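Local structure of replication protein A (Methanococcus maripaludis, 3E0E) at residues Y24-F29 / Q38-F43; D68-S73 / D88-I93. The protein probably binds DNA in replication, the part described here being one OB-fold domain of a longer protein. All coordinates share one frame; numbering follows the deposited sequence.

Contact 1 of 2, residues Y24-F29 / Q38-F43; sequences YPKKEF and QLKSLF
Tyr24 meets Ser41 through both backbone and ring. Its N donates to Ser41 O at 2.9 Å in an almost straight bond (174° at the hydrogen), and the ring turns its edge to that same oxygen, Tyr24 CD1 lying 3.3 Å from Ser41 O. At Pro25 direct backbone bonding gives way to a water, which accepts from Ser41 N and from Lys27 NZ and donates to Pro25 O. Lys26 runs its aliphatic part past the Gln38 side chain, Lys26 CD to Gln38 CD being 3.6 Å. Its ammonium forms a salt bridge with Asp61 and a long, weak one with Glu28. Regular pairing sets in at Lys27, whose N donates to Leu39 O (2.8 Å), while Lys27 O accepts from Leu39 N in a more bent bond (140°). On the Leu39 face the Lys27 chain bends at its end (chi4 58°), bringing NZ to a second water that also binds Ser41 OG; that hydroxyl also hydrogen-bonds Arg52 of strand 49-56. Glu28 lies alongside Gln38 and points the same way, Glu28 CG being 4.0 Å from Gln38 CG. Phe29 brings the end of its ring back to the partner strand, with Phe29 CE2 4.2 Å from Leu39 CB. This is the antiparallel hairpin of strands 12-29 and 37-46 of the OB-fold domain, with a water-bridged interruption at Pro25.

Contact 2 of 2, residues D68-S73 / D88-I93; sequences DIAEVS and DNIGII
Ser73 and the pair Asp88-Asn89 form a classic beta bulge in the OB-fold barrel, at the end of the antiparallel pairing of strands 69-73 and 89-92 where the second strand starts. Ser73 O accepts two N-H groups, Asp88 N at 2.7 Å and Asn89 N at 3.1 Å; the first donor lies in the carbonyl plane and the second is tilted 25° from it. Ser73 N returns a nearly straight bond to Asn89 O. Beyond the bulge the backbone ladder is regular: Glu71 and Gly91 exchange two bonds, and Ile93 N closes the far end on Ile69 O (2.7 Å). Ile90 CA also directs its hydrogen at Glu71 O, a CH...O contact of 3.3 Å.

Apolar contacts form two groups. On the buried face, Ile90 extends between Ala70 and Val72: with CG1 anti to the backbone N (chi1 -178°), Ile90 CG1 comes within 4.1 Å of Ala70 CB, and Ile90 CD1 is just as near Val72 CG2, the Ile90 and Val72 side chains lying side by side. Phe62, Val64 and Leu42 pack on Ile90 as well, and Ile16 and Leu44 on Val72, so this face belongs to the barrel interior. At the other end Ile93 comes in across the first strand, its CD1 3.6 Å from Glu71 CB; Ile93 CB and Ile69 CG2 also touch.

Polar side chains gather on the Ser73-Asn89 face. Thr15 on the adjoining strand 12-29 hydrogen-bonds Ser73 OG. A water links the two segments there, accepting from Ser73 OG at 2.7 Å while donating to Asn89 OD1 and, over a longer distance, to Glu71 O.

How the contacts relate
Contact 1 closes before contact 2 opens along the chain, and their centres lie about 16 Å apart in one curled sheet. The two are tied through strand 12-29, which pairs antiparallel with strand 37-46 in contact 1 and with strand 69-78, the first strand of contact 2. They also touch inside the barrel, where Leu42 CD1 lies 4.1 Å from Ile90 CD1. Contact 1 sits farther from the centre of the chain, about 11 Å against 7 Å from centre to centre, as a hairpin reaching outward, whereas contact 2 adds the last strand to the barrel wall. Both lie within one OB-fold domain, a fold consistent with DNA binding.

Contact 1 of 2, residues Y24-F29 / Q38-F43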
loop_
_atom_site.group_PDB
_atom_site.type_symbol
_atom_site.label_atom_id
_atom_site.label_comp_id
_atom_site.label_asym_id
_atom_site.label_seq_id
_atom_site.Cartn_x
_atom_site.Cartn_y
_atom_site.Cartn_z
ATOM N N TYR A 24 9.245 3.377 2.928
ATOM C CA TYR A 24 9.941 3.879 4.104
ATOM C C TYR A 24 10.488 2.771 4.991
ATOM O O TYR A 24 10.107 1.611 4.859
ATOM C CB TYR A 24 9.011 4.798 4.897
ATOM C CG TYR A 24 8.498 5.946 4.058
ATOM C CD1 TYR A 24 7.297 5.844 3.363
ATOM C CD2 TYR A 24 9.253 7.109 3.904
ATOM C CE1 TYR A 24 6.858 6.867 2.531
ATOM C CE2 TYR A 24 8.825 8.140 3.074
ATOM C CZ TYR A 24 7.626 8.012 2.389
ATOM O OH TYR A 24 7.204 9.018 1.551
ATOM N N PRO A 25 11.417 3.117 5.894
ATOM C CA PRO A 25 12.015 2.134 6.798
ATOM C C PRO A 25 10.984 1.470 7.693
ATOM O O PRO A 25 10.088 2.132 8.220
ATOM C CB PRO A 25 13.009 2.965 7.598
ATOM C CG PRO A 25 13.411 4.031 6.636
ATOM C CD PRO A 25 12.096 4.418 6.016
ATOM N N LYS A 26 11.123 0.159 7.861
ATOM C CA LYS A 26 10.220 -0.613 8.701
ATOM C C LYS A 26 10.394 -0.200 10.160
ATOM O O LYS A 26 11.509 0.067 10.613
ATOM C CB LYS A 26 10.519 -2.109 8.548
ATOM C CG LYS A 26 9.603 -3.018 9.333
ATOM C CD LYS A 26 9.993 -4.485 9.179
ATOM C CE LYS A 26 11.400 -4.770 9.692
ATOM N NZ LYS A 26 11.638 -6.240 9.868
ATOM N N LYS A 27 9.286 -0.145 10.887
ATOM C CA LYS A 27 9.307 0.223 12.298
ATOM C C LYS A 27 8.783 -0.955 13.107
ATOM O O LYS A 27 7.698 -1.461 12.835
ATOM C CB LYS A 27 8.428 1.453 12.522
ATOM C CG LYS A 27 8.888 2.673 11.733
ATOM C CD LYS A 27 7.849 3.776 11.749
ATOM C CE LYS A 27 8.332 5.002 10.988
ATOM N NZ LYS A 27 8.670 4.670 9.576
ATOM N N GLU A 28 9.555 -1.397 14.096
ATOM C CA GLU A 28 9.150 -2.520 14.926
ATOM C C GLU A 28 8.773 -2.036 16.306
ATOM O O GLU A 28 9.354 -1.081 16.819
ATOM C CB GLU A 28 10.273 -3.544 15.023
ATOM C CG GLU A 28 10.599 -4.182 13.698
ATOM C CD GLU A 28 11.447 -5.414 13.855
ATOM O OE1 GLU A 28 11.089 -6.270 14.690
ATOM O OE2 GLU A 28 12.462 -5.527 13.140
ATOM N N PHE A 29 7.809 -2.714 16.917
ATOM C CA PHE A 29 7.335 -2.307 18.228
ATOM C C PHE A 29 6.598 -3.432 18.940
ATOM O O PHE A 29 6.470 -4.533 18.414
ATOM C CB PHE A 29 6.407 -1.107 18.046
ATOM C CG PHE A 29 5.300 -1.352 17.062
ATOM C CD1 PHE A 29 4.071 -1.840 17.485
ATOM C CD2 PHE A 29 5.495 -1.126 15.704
ATOM C CE1 PHE A 29 3.050 -2.099 16.572
ATOM C CE2 PHE A 29 4.479 -1.385 14.782
ATOM C CZ PHE A 29 3.256 -1.871 15.218
ATOM N N GLN A 38 4.901 -4.787 13.488
ATOM C CA GLN A 38 5.771 -4.082 12.549
ATOM C C GLN A 38 4.936 -3.213 11.630
ATOM O O GLN A 38 3.751 -3.463 11.435
ATOM C CB GLN A 38 6.535 -5.052 11.648
ATOM C CG GLN A 38 7.372 -6.085 12.333
ATOM C CD GLN A 38 8.283 -6.785 11.352
ATOM O OE1 GLN A 38 7.829 -7.373 10.361
ATOM N NE2 GLN A 38 9.577 -6.719 11.611
ATOM N N LEU A 39 5.575 -2.201 11.056
ATOM C CA LEU A 39 4.921 -1.301 10.112
ATOM C C LEU A 39 5.908 -0.872 9.042
ATOM O O LEU A 39 7.038 -0.501 9.343
ATOM C CB LEU A 39 4.383 -0.040 10.814
ATOM C CG LEU A 39 3.865 1.130 9.952
ATOM C CD1 LEU A 39 5.031 1.873 9.318
ATOM C CD2 LEU A 39 2.888 0.633 8.901
ATOM N N LYS A 40 5.470 -0.918 7.791
ATOM C CA LYS A 40 6.290 -0.470 6.676
ATOM C C LYS A 40 5.336 0.376 5.842
ATOM O O LYS A 40 4.325 -0.129 5.352
ATOM C CB LYS A 40 6.797 -1.659 5.852
ATOM C CG LYS A 40 8.271 -1.573 5.451
ATOM C CD LYS A 40 8.469 -1.494 3.942
ATOM C CE LYS A 40 8.090 -2.785 3.221
ATOM N NZ LYS A 40 9.252 -3.708 3.013
ATOM N N SER A 41 5.626 1.666 5.717
ATOM C CA SER A 41 4.779 2.548 4.930
ATOM C C SER A 41 5.252 2.647 3.485
ATOM O O SER A 41 6.449 2.616 3.203
ATOM C CB SER A 41 4.745 3.952 5.543
ATOM O OG SER A 41 4.216 3.923 6.857
ATOM N N LEU A 42 4.291 2.772 2.577
ATOM C CA LEU A 42 4.576 2.906 1.157
ATOM C C LEU A 42 3.811 4.107 0.639
ATOM O O LEU A 42 2.754 4.446 1.165
ATOM C CB LEU A 42 4.082 1.687 0.371
ATOM C CG LEU A 42 4.589 0.296 0.741
ATOM C CD1 LEU A 42 3.998 -0.740 -0.221
ATOM C CD2 LEU A 42 6.102 0.284 0.682
ATOM N N PHE A 43 4.356 4.776 -0.368
ATOM C CA PHE A 43 3.621 5.867 -0.976
ATOM C C PHE A 43 3.313 5.312 -2.356
ATOM O O PHE A 43 4.216 4.986 -3.123
ATOM C CB PHE A 43 4.439 7.152 -1.072
ATOM C CG PHE A 43 3.595 8.364 -1.329
ATOM C CD1 PHE A 43 3.669 9.043 -2.537
ATOM C CD2 PHE A 43 2.678 8.793 -0.373
ATOM C CE1 PHE A 43 2.842 10.134 -2.795
ATOM C CE2 PHE A 43 1.845 9.882 -0.620
ATOM C CZ PHE A 43 1.927 10.553 -1.835
HETATM O O HOH W 1 7.524 2.750 7.516
HETATM O O HOH W 2 6.003 5.071 8.466
#

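Contact 2 of 2, residues D68-S73 / D88-I93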
loop_
_atom_site.group_PDB
_atom_site.type_symbol
_atom_site.label_atom_id
_atom_site.label_comp_id
_atom_site.label_asym_id
_atom_site.label_seq_id
_atom_site.Cartn_x
_atom_site.Cartn_y
_atom_site.Cartn_z
ATOM N N ASP A 68 8.320 -0.524 -8.458
ATOM C CA ASP A 68 7.488 -1.708 -8.645
ATOM C C ASP A 68 6.038 -1.285 -8.797
ATOM O O ASP A 68 5.599 -0.304 -8.187
ATOM C CB ASP A 68 7.556 -2.657 -7.439
ATOM C CG ASP A 68 8.857 -3.425 -7.353
ATOM O OD1 ASP A 68 9.591 -3.491 -8.361
ATOM O OD2 ASP A 68 9.130 -3.985 -6.268
ATOM N N ILE A 69 5.299 -2.028 -9.613
ATOM C CA ILE A 69 3.880 -1.771 -9.792
ATOM C C ILE A 69 3.238 -2.918 -9.023
ATOM O O ILE A 69 3.438 -4.092 -9.340
ATOM C CB ILE A 69 3.469 -1.807 -11.272
ATOM C CG1 ILE A 69 4.282 -0.767 -12.046
ATOM C CG2 ILE A 69 1.978 -1.508 -11.399
ATOM C CD1 ILE A 69 3.974 -0.696 -13.514
ATOM N N ALA A 70 2.480 -2.573 -7.993
ATOM C CA ALA A 70 1.880 -3.589 -7.155
ATOM C C ALA A 70 0.366 -3.604 -7.118
ATOM O O ALA A 70 -0.289 -2.581 -7.328
ATOM C CB ALA A 70 2.423 -3.443 -5.734
ATOM N N GLU A 71 -0.173 -4.791 -6.856
ATOM C CA GLU A 71 -1.606 -4.981 -6.711
ATOM C C GLU A 71 -1.786 -4.948 -5.205
ATOM O O GLU A 71 -1.347 -5.855 -4.500
ATOM C CB GLU A 71 -2.036 -6.340 -7.253
ATOM C CG GLU A 71 -3.543 -6.507 -7.282
ATOM C CD GLU A 71 -3.974 -7.793 -7.954
ATOM O OE1 GLU A 71 -5.187 -7.951 -8.204
ATOM O OE2 GLU A 71 -3.102 -8.642 -8.231
ATOM N N VAL A 72 -2.419 -3.890 -4.716
ATOM C CA VAL A 72 -2.623 -3.709 -3.288
ATOM C C VAL A 72 -4.094 -3.783 -2.919
ATOM O O VAL A 72 -4.889 -2.984 -3.392
ATOM C CB VAL A 72 -2.087 -2.333 -2.833
ATOM C CG1 VAL A 72 -2.274 -2.174 -1.346
ATOM C CG2 VAL A 72 -0.617 -2.188 -3.209
ATOM N N SER A 73 -4.447 -4.738 -2.065
ATOM C CA SER A 73 -5.826 -4.899 -1.625
ATOM C C SER A 73 -5.892 -4.527 -0.155
ATOM O O SER A 73 -5.049 -4.947 0.626
ATOM C CB SER A 73 -6.276 -6.348 -1.806
ATOM O OG SER A 73 -6.173 -6.744 -3.160
ATOM N N ASP A 88 -4.163 -5.510 3.162
ATOM C CA ASP A 88 -4.572 -6.863 3.538
ATOM C C ASP A 88 -3.723 -7.836 2.727
ATOM O O ASP A 88 -3.306 -8.882 3.219
ATOM C CB ASP A 88 -6.048 -7.097 3.201
ATOM C CG ASP A 88 -6.984 -6.333 4.115
ATOM O OD1 ASP A 88 -8.136 -6.089 3.709
ATOM O OD2 ASP A 88 -6.568 -5.990 5.242
ATOM N N ASN A 89 -3.464 -7.475 1.475
ATOM C CA ASN A 89 -2.672 -8.318 0.592
ATOM C C ASN A 89 -1.945 -7.475 -0.443
ATOM O O ASN A 89 -2.439 -6.429 -0.867
ATOM C CB ASN A 89 -3.577 -9.332 -0.118
ATOM C CG ASN A 89 -2.802 -10.280 -1.009
ATOM O OD1 ASN A 89 -2.838 -10.174 -2.238
ATOM N ND2 ASN A 89 -2.083 -11.209 -0.392
ATOM N N ILE A 90 -0.756 -7.925 -0.829
ATOM C CA ILE A 90 0.032 -7.218 -1.829
ATOM C C ILE A 90 0.785 -8.208 -2.715
ATOM O O ILE A 90 1.263 -9.247 -2.251
ATOM C CB ILE A 90 1.033 -6.226 -1.166
ATOM C CG1 ILE A 90 1.814 -5.473 -2.248
ATOM C CG2 ILE A 90 1.961 -6.966 -0.205
ATOM C CD1 ILE A 90 2.598 -4.281 -1.711
ATOM N N GLY A 91 0.852 -7.886 -4.002
ATOM C CA GLY A 91 1.553 -8.726 -4.953
ATOM C C GLY A 91 2.189 -7.819 -5.977
ATOM O O GLY A 91 1.717 -6.708 -6.195
ATOM N N ILE A 92 3.262 -8.274 -6.609
ATOM C CA ILE A 92 3.934 -7.458 -7.609
ATOM C C ILE A 92 3.424 -7.778 -9.011
ATOM O O ILE A 92 3.496 -8.921 -9.468
ATOM C CB ILE A 92 5.458 -7.682 -7.564
ATOM C CG1 ILE A 92 5.991 -7.326 -6.176
ATOM C CG2 ILE A 92 6.142 -6.844 -8.630
ATOM C CD1 ILE A 92 7.435 -7.679 -5.968
ATOM N N ILE A 93 2.902 -6.761 -9.684
ATOM C CA ILE A 93 2.393 -6.916 -11.037
ATOM C C ILE A 93 3.561 -6.853 -12.014
ATOM O O ILE A 93 3.753 -7.746 -12.838
ATOM C CB ILE A 93 1.404 -5.789 -11.387
ATOM C CG1 ILE A 93 0.214 -5.827 -10.425
ATOM C CG2 ILE A 93 0.983 -5.896 -12.845
ATOM C CD1 ILE A 93 -0.507 -7.145 -10.367
HETATM O O HOH W 3 -3.797 -7.932 -3.861
#